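PDB 4WA0: possible adhesin from Caldicellulosiruptor kronotskyensis, which probably mediates attachment of the cell to cellulose, this chain being the metal-binding, beta-helical C-terminal domain of a tapirin. Local coordinates for residues Leu246-Asp251 / Arg273-Ala278; Ser64-Asn69 / Asn328-Leu333; Ile76-Lys81 / Glu221-Asp226. One frame throughout, in Å; residues are numbered along the deposited sequence.

How the contacts relate
The three contacts show how a long beta-helix is packed at its end, along its loops and on its outer face. Contact 2 spans most of the chain, joining two loops on the flank of the solenoid, and the other two are nested within the loop it closes. Contact 3 comes before contact 1: helix 217-224 packs on strand 76-79, and after it the chain runs on through the magnesium-binding loop into strand 247-251, near helix 269-280. The centres of contact 1 and contact 2 lie about 29 Å apart. Those of contact 1 and contact 3 are about 34 Å apart, and those of contact 2 and contact 3 about 29 Å. None touches another, and each lies at a different place on the solenoid.

Contact 1 of 3, residues Leu246-Asp251 / Arg273-Ala278; sequences LGSTAD and RIEISA. With MG (magnesium ion), chain B.
One carboxylate, that of Glu-275, is divided between a magnesium ion and a serine hydroxyl, and through these two links helix 269-280 is fastened to the loop and strand around residues 246-248. Glu-275 OE1 lies 2.5 Å from the magnesium, which the backbone carbonyl O of Leu-246 also binds, at 2.3 Å. Asp-239 and the carbonyls of Val-241 and Ser-243 contribute to the same ion, so the site gathers the loop before the strand and ties it to the helix. The second oxygen, Glu-275 OE2, accepts a hydrogen bond of 2.7 Å from Ser-248 OG. The hydroxyl approaches on the anti side, 19° out of the carboxylate plane.

Two torsions aim the carboxylate. Glu-275 leaves the helix with CG opposite its backbone N (chi1 -179°), then bends at chi2 (70°), which turns the acid toward both partners. Ser-248 OG is also hydrogen-bonded to Arg-279 NE, one turn further along the helix. Beside the polar links, Leu-246 crosses the glutamate chain: its CD1 packs 4.0 Å from Glu-275 CB, and its CB lies 3.9 Å from Glu-275 OE1. Ile-261 of the neighbouring strand touches Ser-248 and Glu-275 as well.

With one oxygen on the metal and the other on a hydroxyl, the buried carboxylate is restrained from rotating. The bound magnesium would be expected to stabilise its negative charge, while Arg-279 probably polarises the serine hydroxyl toward the same acid.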
# COMPACT_ATOMS: atom_id res chain seq x y z
N LEU A 246 -7.60 -17.59 -22.18
CA LEU A 246 -7.96 -17.56 -20.75
C LEU A 246 -8.52 -18.86 -20.24
O LEU A 246 -9.13 -19.63 -21.00
CB LEU A 246 -8.95 -16.46 -20.40
CG LEU A 246 -8.58 -15.00 -20.73
CD1 LEU A 246 -9.76 -14.05 -20.64
CD2 LEU A 246 -7.36 -14.59 -19.94
N GLY A 247 -8.38 -19.03 -18.91
CA GLY A 247 -9.01 -20.15 -18.19
C GLY A 247 -9.93 -19.63 -17.11
O GLY A 247 -9.81 -18.49 -16.70
N SER A 248 -10.83 -20.50 -16.63
CA SER A 248 -11.73 -20.12 -15.56
C SER A 248 -12.23 -21.31 -14.78
O SER A 248 -12.37 -22.40 -15.33
CB SER A 248 -12.94 -19.39 -16.14
OG SER A 248 -13.67 -20.12 -17.11
N THR A 249 -12.56 -21.06 -13.51
CA THR A 249 -13.30 -22.00 -12.72
C THR A 249 -14.35 -21.20 -11.99
O THR A 249 -14.03 -20.15 -11.38
CB THR A 249 -12.36 -22.66 -11.72
OG1 THR A 249 -11.25 -23.26 -12.41
CG2 THR A 249 -13.03 -23.70 -10.78
N ALA A 250 -15.58 -21.73 -11.98
CA ALA A 250 -16.68 -21.05 -11.29
C ALA A 250 -17.21 -21.86 -10.10
O ALA A 250 -17.05 -23.09 -10.05
CB ALA A 250 -17.76 -20.74 -12.22
N ASP A 251 -17.67 -21.11 -9.13
CA ASP A 251 -18.45 -21.63 -8.01
C ASP A 251 -19.84 -21.04 -8.03
O ASP A 251 -20.04 -19.87 -7.62
CB ASP A 251 -17.71 -21.39 -6.71
CG ASP A 251 -18.45 -21.95 -5.46
OD1 ASP A 251 -19.53 -22.62 -5.57
OD2 ASP A 251 -17.91 -21.65 -4.34
N ARG A 273 -14.59 -10.90 -19.78
CA ARG A 273 -16.07 -10.99 -19.86
C ARG A 273 -16.54 -12.05 -20.84
O ARG A 273 -17.53 -12.74 -20.56
CB ARG A 273 -16.69 -9.67 -20.22
CG ARG A 273 -16.65 -8.57 -19.14
CD ARG A 273 -17.51 -7.32 -19.49
NE ARG A 273 -16.84 -6.37 -20.37
CZ ARG A 273 -15.87 -5.50 -19.99
NH1 ARG A 273 -15.51 -5.43 -18.72
NH2 ARG A 273 -15.27 -4.70 -20.90
N ILE A 274 -15.84 -12.24 -21.96
CA ILE A 274 -16.17 -13.32 -22.85
C ILE A 274 -15.96 -14.69 -22.20
O ILE A 274 -16.87 -15.55 -22.30
CB ILE A 274 -15.33 -13.21 -24.15
CG1 ILE A 274 -15.81 -11.97 -24.94
CG2 ILE A 274 -15.43 -14.53 -24.94
CD1 ILE A 274 -14.88 -11.52 -26.03
N GLU A 275 -14.88 -14.84 -21.43
CA GLU A 275 -14.60 -16.08 -20.67
C GLU A 275 -15.67 -16.28 -19.61
O GLU A 275 -16.16 -17.40 -19.44
CB GLU A 275 -13.23 -16.01 -20.03
CG GLU A 275 -12.79 -17.25 -19.22
CD GLU A 275 -12.49 -18.49 -20.03
OE1 GLU A 275 -12.29 -18.35 -21.25
OE2 GLU A 275 -12.44 -19.62 -19.43
N ILE A 276 -16.03 -15.20 -18.92
CA ILE A 276 -17.05 -15.29 -17.84
C ILE A 276 -18.42 -15.72 -18.38
O ILE A 276 -19.11 -16.61 -17.81
CB ILE A 276 -17.20 -13.98 -17.02
CG1 ILE A 276 -15.88 -13.62 -16.28
CG2 ILE A 276 -18.39 -14.04 -16.05
CD1 ILE A 276 -15.79 -12.16 -15.90
N SER A 277 -18.81 -15.12 -19.47
CA SER A 277 -20.10 -15.41 -20.06
C SER A 277 -20.19 -16.89 -20.50
O SER A 277 -21.19 -17.62 -20.27
CB SER A 277 -20.31 -14.46 -21.24
OG SER A 277 -20.44 -13.13 -20.82
N ALA A 278 -19.13 -17.37 -21.13
CA ALA A 278 -19.07 -18.75 -21.54
C ALA A 278 -19.09 -19.68 -20.34
O ALA A 278 -19.80 -20.69 -20.37
CB ALA A 278 -17.85 -19.03 -22.43
MG MG B . -10.95 -20.08 -22.40

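Contact 2 of 3, residues Ser64-Asn69 / Asn328-Leu333; sequences SRCRDN and NPYAGL
Arg-65 lays its side chain against Tyr-330 where two loops meet on the flank of the beta-helix, one between strands 56-58 and 69-73, the other between 320-325 and 333-337. Asn-328 to Ala-331 form a type I beta turn, with an Asx turn at its first residue.

The cationic and aromatic groups meet obliquely. The guanidinium and ring planes are 39° apart, and Tyr-330 CD2 lies over the centre of one guanidinium face of Arg-65, 3.5 Å above its plane; Arg-65 NH2 is 3.5 Å from Tyr-330 CE2. A bend at chi3 (-65°) folds the arginine over the tyrosine, while its NE forms a salt bridge with Asp-63. At the other end of the ring, Tyr-330 OH is hydrogen-bonded to Asp-61, so both polar ends are held by acids preceding residues 64-69.

Apolar contacts fill in nearer the backbone. Arg-65 CB rests 3.6 Å from Tyr-330 CG, and Cys-66 CB approaches Tyr-330 CE1 at 3.7 Å. The cysteine sulfur stands at the ring's edge, a sulfur-aromatic contact with Cys-66 SG 5.4 Å from the Tyr-330 centroid.

Hydrogen bonding connects the loops indirectly, since Asn-23 ND2 bonds to the carbonyls of both Arg-65 and Tyr-330. Within the turn, Tyr-330 N donates to Asn-328 OD1 at 2.8 Å, with its nitrogen well above the plane of that side-chain carbonyl.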
# COMPACT_ATOMS: atom_id res chain seq x y z
N SER A 64 -7.57 17.42 -13.52
CA SER A 64 -8.88 17.54 -12.86
C SER A 64 -9.70 16.23 -12.81
O SER A 64 -10.63 16.13 -12.01
CB SER A 64 -9.69 18.69 -13.44
OG SER A 64 -9.94 18.40 -14.79
N ARG A 65 -9.33 15.23 -13.60
CA ARG A 65 -9.98 13.92 -13.60
C ARG A 65 -9.41 13.04 -12.52
O ARG A 65 -9.88 11.92 -12.34
CB ARG A 65 -9.80 13.24 -14.94
CG ARG A 65 -10.63 13.95 -16.04
CD ARG A 65 -10.22 13.50 -17.43
NE ARG A 65 -8.88 13.89 -17.74
CZ ARG A 65 -8.24 13.53 -18.84
NH1 ARG A 65 -8.87 12.78 -19.77
NH2 ARG A 65 -7.01 13.92 -19.04
N CYS A 66 -8.32 13.54 -11.90
CA CYS A 66 -7.67 12.84 -10.80
C CYS A 66 -8.17 13.42 -9.48
O CYS A 66 -9.20 14.12 -9.42
CB CYS A 66 -6.16 12.89 -10.93
SG CYS A 66 -5.32 11.47 -10.07
N ARG A 67 -7.42 13.18 -8.43
CA ARG A 67 -7.91 13.49 -7.06
C ARG A 67 -6.76 13.26 -6.10
O ARG A 67 -5.64 12.93 -6.50
CB ARG A 67 -9.11 12.65 -6.68
CG ARG A 67 -8.80 11.17 -6.53
CD ARG A 67 -10.07 10.29 -6.55
NE ARG A 67 -9.66 8.92 -6.43
CZ ARG A 67 -10.45 7.88 -6.40
NH1 ARG A 67 -11.76 8.06 -6.51
NH2 ARG A 67 -9.96 6.67 -6.25
N ASP A 68 -7.02 13.48 -4.83
CA ASP A 68 -5.97 13.38 -3.79
C ASP A 68 -5.81 11.88 -3.48
O ASP A 68 -6.69 11.10 -3.80
CB ASP A 68 -6.38 14.10 -2.51
CG ASP A 68 -6.41 15.64 -2.65
OD1 ASP A 68 -5.61 16.21 -3.40
OD2 ASP A 68 -7.23 16.27 -1.94
N ASN A 69 -4.71 11.54 -2.83
CA ASN A 69 -4.51 10.20 -2.29
C ASN A 69 -5.02 10.23 -0.89
O ASN A 69 -4.68 11.15 -0.10
CB ASN A 69 -3.04 9.88 -2.30
CG ASN A 69 -2.45 9.89 -3.69
OD1 ASN A 69 -2.93 9.23 -4.62
ND2 ASN A 69 -1.39 10.71 -3.86
N ASN A 328 -8.99 5.65 -21.02
CA ASN A 328 -8.88 7.00 -20.43
C ASN A 328 -8.07 6.70 -19.19
O ASN A 328 -8.53 5.89 -18.40
CB ASN A 328 -10.30 7.45 -20.06
CG ASN A 328 -10.36 8.45 -18.91
OD1 ASN A 328 -9.38 9.11 -18.54
ND2 ASN A 328 -11.57 8.58 -18.33
N PRO A 329 -6.86 7.29 -19.04
CA PRO A 329 -6.05 6.84 -17.93
C PRO A 329 -6.72 7.09 -16.59
O PRO A 329 -6.32 6.48 -15.62
CB PRO A 329 -4.75 7.70 -18.04
CG PRO A 329 -4.93 8.62 -19.21
CD PRO A 329 -6.38 8.58 -19.56
N TYR A 330 -7.72 7.98 -16.53
CA TYR A 330 -8.41 8.30 -15.30
C TYR A 330 -9.70 7.51 -15.06
O TYR A 330 -10.42 7.80 -14.11
CB TYR A 330 -8.68 9.84 -15.22
CG TYR A 330 -7.41 10.63 -15.30
CD1 TYR A 330 -6.58 10.74 -14.16
CD2 TYR A 330 -6.93 11.10 -16.51
CE1 TYR A 330 -5.33 11.38 -14.23
CE2 TYR A 330 -5.68 11.75 -16.61
CZ TYR A 330 -4.90 11.89 -15.45
OH TYR A 330 -3.62 12.41 -15.51
N ALA A 331 -10.00 6.50 -15.90
CA ALA A 331 -11.28 5.78 -15.82
C ALA A 331 -11.56 5.31 -14.37
O ALA A 331 -12.67 5.41 -13.81
CB ALA A 331 -11.27 4.61 -16.82
N GLY A 332 -10.51 4.76 -13.76
CA GLY A 332 -10.57 4.29 -12.38
C GLY A 332 -11.01 2.83 -12.20
O GLY A 332 -11.60 2.23 -13.12
N LEU A 333 -10.68 2.28 -11.04
CA LEU A 333 -11.06 0.93 -10.67
C LEU A 333 -11.46 1.03 -9.22
O LEU A 333 -10.66 1.56 -8.41
CB LEU A 333 -9.91 -0.07 -10.76
CG LEU A 333 -10.21 -1.52 -10.23
CD1 LEU A 333 -11.26 -2.19 -11.11
CD2 LEU A 333 -8.94 -2.38 -10.24

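Contact 3 of 3, residues Ile76-Lys81 / Glu221-Asp226; sequences IIYVEK and EIRNRD
Helix 217-224 packs on the outside of the beta-helix, and the contact seats its last turn on strand 76-79, one of the parallel strands of the solenoid. Tyr-78 and Ile-222 form the centre of the joint. The CG2 methyl of Ile-222 stands over the middle of the Tyr-78 ring, 3.6 Å from the centroid and only 5° off the ring normal, a CH-pi contact over the ring face. A chi1 of 175° swings the tyrosine ring away from the strand's own N and out toward the helix, while the side chains run past each other in opposite directions.

The other branch of the isoleucine reaches back toward the strand. Ile-222 CD1 lies 4.0 Å from Tyr-78 CB and, in the Ile-76 conformer described, 4.1 Å from Ile-76 CG2, so the weight of the packing rests on the tyrosine. Ile-219, one turn earlier, touches both Ile-76 and Tyr-78 and widens the apolar patch. Tyr-101, on the adjacent strand, also meets the Tyr-78 ring.

At the phenol end the packing passes from Ile-222 to Arg-223. Tyr-78 OH abuts the first part of that side chain, 3.6 Å from Arg-223 CB, with the arginine crossing the tyrosine at roughly a right angle. Farther out, the guanidinium is bent aside at chi3 (-68°) and forms a salt bridge with Asp-220 of its own helix.

Between residues 76-81 and 221-226 the chemistry is therefore that of dispersion and CH-pi packing, with the charged end of Arg-223 lying toward solvent. Polar links from helix to solenoid come from neighbouring residues: Lys-53 NZ is hydrogen-bonded to the carbonyl O of Ile-222, and Tyr-101 OH makes a weak hydrogen bond with Arg-223 NH2.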
# COMPACT_ATOMS: atom_id res chain seq x y z
N ILE A 76 -0.39 -2.41 9.21
CA ILE A 76 0.99 -2.11 8.91
C ILE A 76 1.23 -1.61 7.48
O ILE A 76 0.70 -2.17 6.55
CB ILE A 76 1.89 -3.35 9.16
CG1 ILE A 76 1.91 -3.69 10.67
CG2 ILE A 76 3.28 -3.16 8.56
CD1 ILE A 76 2.47 -5.05 11.06
N ILE A 77 2.01 -0.54 7.33
CA ILE A 77 2.67 -0.16 6.08
C ILE A 77 4.14 -0.66 6.28
O ILE A 77 4.85 -0.16 7.18
CB ILE A 77 2.63 1.36 5.83
CG1 ILE A 77 1.16 1.85 5.65
CG2 ILE A 77 3.43 1.73 4.57
CD1 ILE A 77 0.99 3.27 5.31
N TYR A 78 4.59 -1.50 5.37
CA TYR A 78 5.95 -1.98 5.40
C TYR A 78 6.63 -1.60 4.15
O TYR A 78 6.15 -1.93 3.10
CB TYR A 78 5.97 -3.48 5.64
CG TYR A 78 7.35 -4.13 5.57
CD1 TYR A 78 7.99 -4.32 4.38
CD2 TYR A 78 7.96 -4.63 6.71
CE1 TYR A 78 9.23 -4.99 4.29
CE2 TYR A 78 9.21 -5.25 6.64
CZ TYR A 78 9.85 -5.38 5.44
OH TYR A 78 11.04 -6.03 5.27
N VAL A 79 7.76 -0.94 4.26
CA VAL A 79 8.57 -0.56 3.07
C VAL A 79 9.98 -1.03 3.31
O VAL A 79 10.68 -0.53 4.21
CB VAL A 79 8.53 0.94 2.83
CG1 VAL A 79 9.30 1.32 1.56
CG2 VAL A 79 7.08 1.43 2.70
N GLU A 80 10.45 -1.98 2.50
CA GLU A 80 11.82 -2.48 2.71
C GLU A 80 12.91 -1.42 2.44
O GLU A 80 13.94 -1.36 3.16
CB GLU A 80 12.02 -3.73 1.83
CG GLU A 80 13.40 -4.37 1.96
CD GLU A 80 13.73 -5.39 0.86
OE1 GLU A 80 13.12 -6.46 0.84
OE2 GLU A 80 14.66 -5.15 0.04
N LYS A 81 12.72 -0.60 1.40
CA LYS A 81 13.69 0.47 1.03
C LYS A 81 13.14 1.83 1.41
O LYS A 81 12.79 1.96 2.60
CB LYS A 81 14.15 0.29 -0.43
CG LYS A 81 14.70 -1.11 -0.68
CD LYS A 81 15.15 -1.28 -2.12
CE LYS A 81 15.67 -2.72 -2.29
NZ LYS A 81 16.10 -2.85 -3.70
N GLU A 221 8.67 -10.67 10.78
CA GLU A 221 7.91 -11.75 10.14
C GLU A 221 7.78 -11.47 8.65
O GLU A 221 8.04 -12.33 7.79
CB GLU A 221 6.51 -11.90 10.75
CG GLU A 221 6.04 -13.32 10.77
CD GLU A 221 4.71 -13.52 10.13
OE1 GLU A 221 3.68 -13.21 10.78
OE2 GLU A 221 4.70 -14.02 8.98
N ILE A 222 7.38 -10.22 8.33
CA ILE A 222 7.23 -9.82 6.95
C ILE A 222 8.56 -9.90 6.25
O ILE A 222 8.66 -10.46 5.18
CB ILE A 222 6.69 -8.39 6.83
CG1 ILE A 222 5.25 -8.29 7.29
CG2 ILE A 222 6.86 -7.89 5.38
CD1 ILE A 222 4.87 -6.83 7.59
N ARG A 223 9.62 -9.41 6.88
CA ARG A 223 10.94 -9.46 6.25
C ARG A 223 11.37 -10.91 5.94
O ARG A 223 11.99 -11.18 4.90
CB ARG A 223 11.96 -8.89 7.20
CG ARG A 223 13.35 -8.77 6.58
CD ARG A 223 14.32 -8.26 7.67
NE ARG A 223 14.06 -6.88 8.07
CZ ARG A 223 13.69 -6.44 9.28
NH1 ARG A 223 13.46 -7.26 10.31
NH2 ARG A 223 13.50 -5.13 9.46
N ASN A 224 11.08 -11.84 6.83
CA ASN A 224 11.63 -13.19 6.62
C ASN A 224 10.72 -14.17 5.91
O ASN A 224 11.16 -15.28 5.55
CB ASN A 224 12.10 -13.80 7.94
CG ASN A 224 13.33 -13.10 8.49
OD1 ASN A 224 14.29 -12.81 7.77
ND2 ASN A 224 13.29 -12.77 9.75
N ARG A 225 9.45 -13.79 5.71
CA ARG A 225 8.50 -14.64 4.98
C ARG A 225 8.72 -14.54 3.48
O ARG A 225 8.83 -13.44 2.92
CB ARG A 225 7.06 -14.26 5.32
CG ARG A 225 6.01 -15.16 4.66
CD ARG A 225 4.66 -14.97 5.33
NE ARG A 225 4.62 -15.56 6.67
CZ ARG A 225 4.39 -16.85 6.94
NH1 ARG A 225 4.37 -17.28 8.20
NH2 ARG A 225 4.18 -17.72 5.94
N ASP A 226 8.79 -15.70 2.83
CA ASP A 226 8.82 -15.76 1.38
C ASP A 226 7.36 -15.92 0.96
O ASP A 226 6.80 -16.99 1.09
CB ASP A 226 9.64 -16.97 0.89
CG ASP A 226 9.55 -17.15 -0.61
OD1 ASP A 226 8.83 -16.28 -1.22
OD2 ASP A 226 10.14 -18.16 -1.15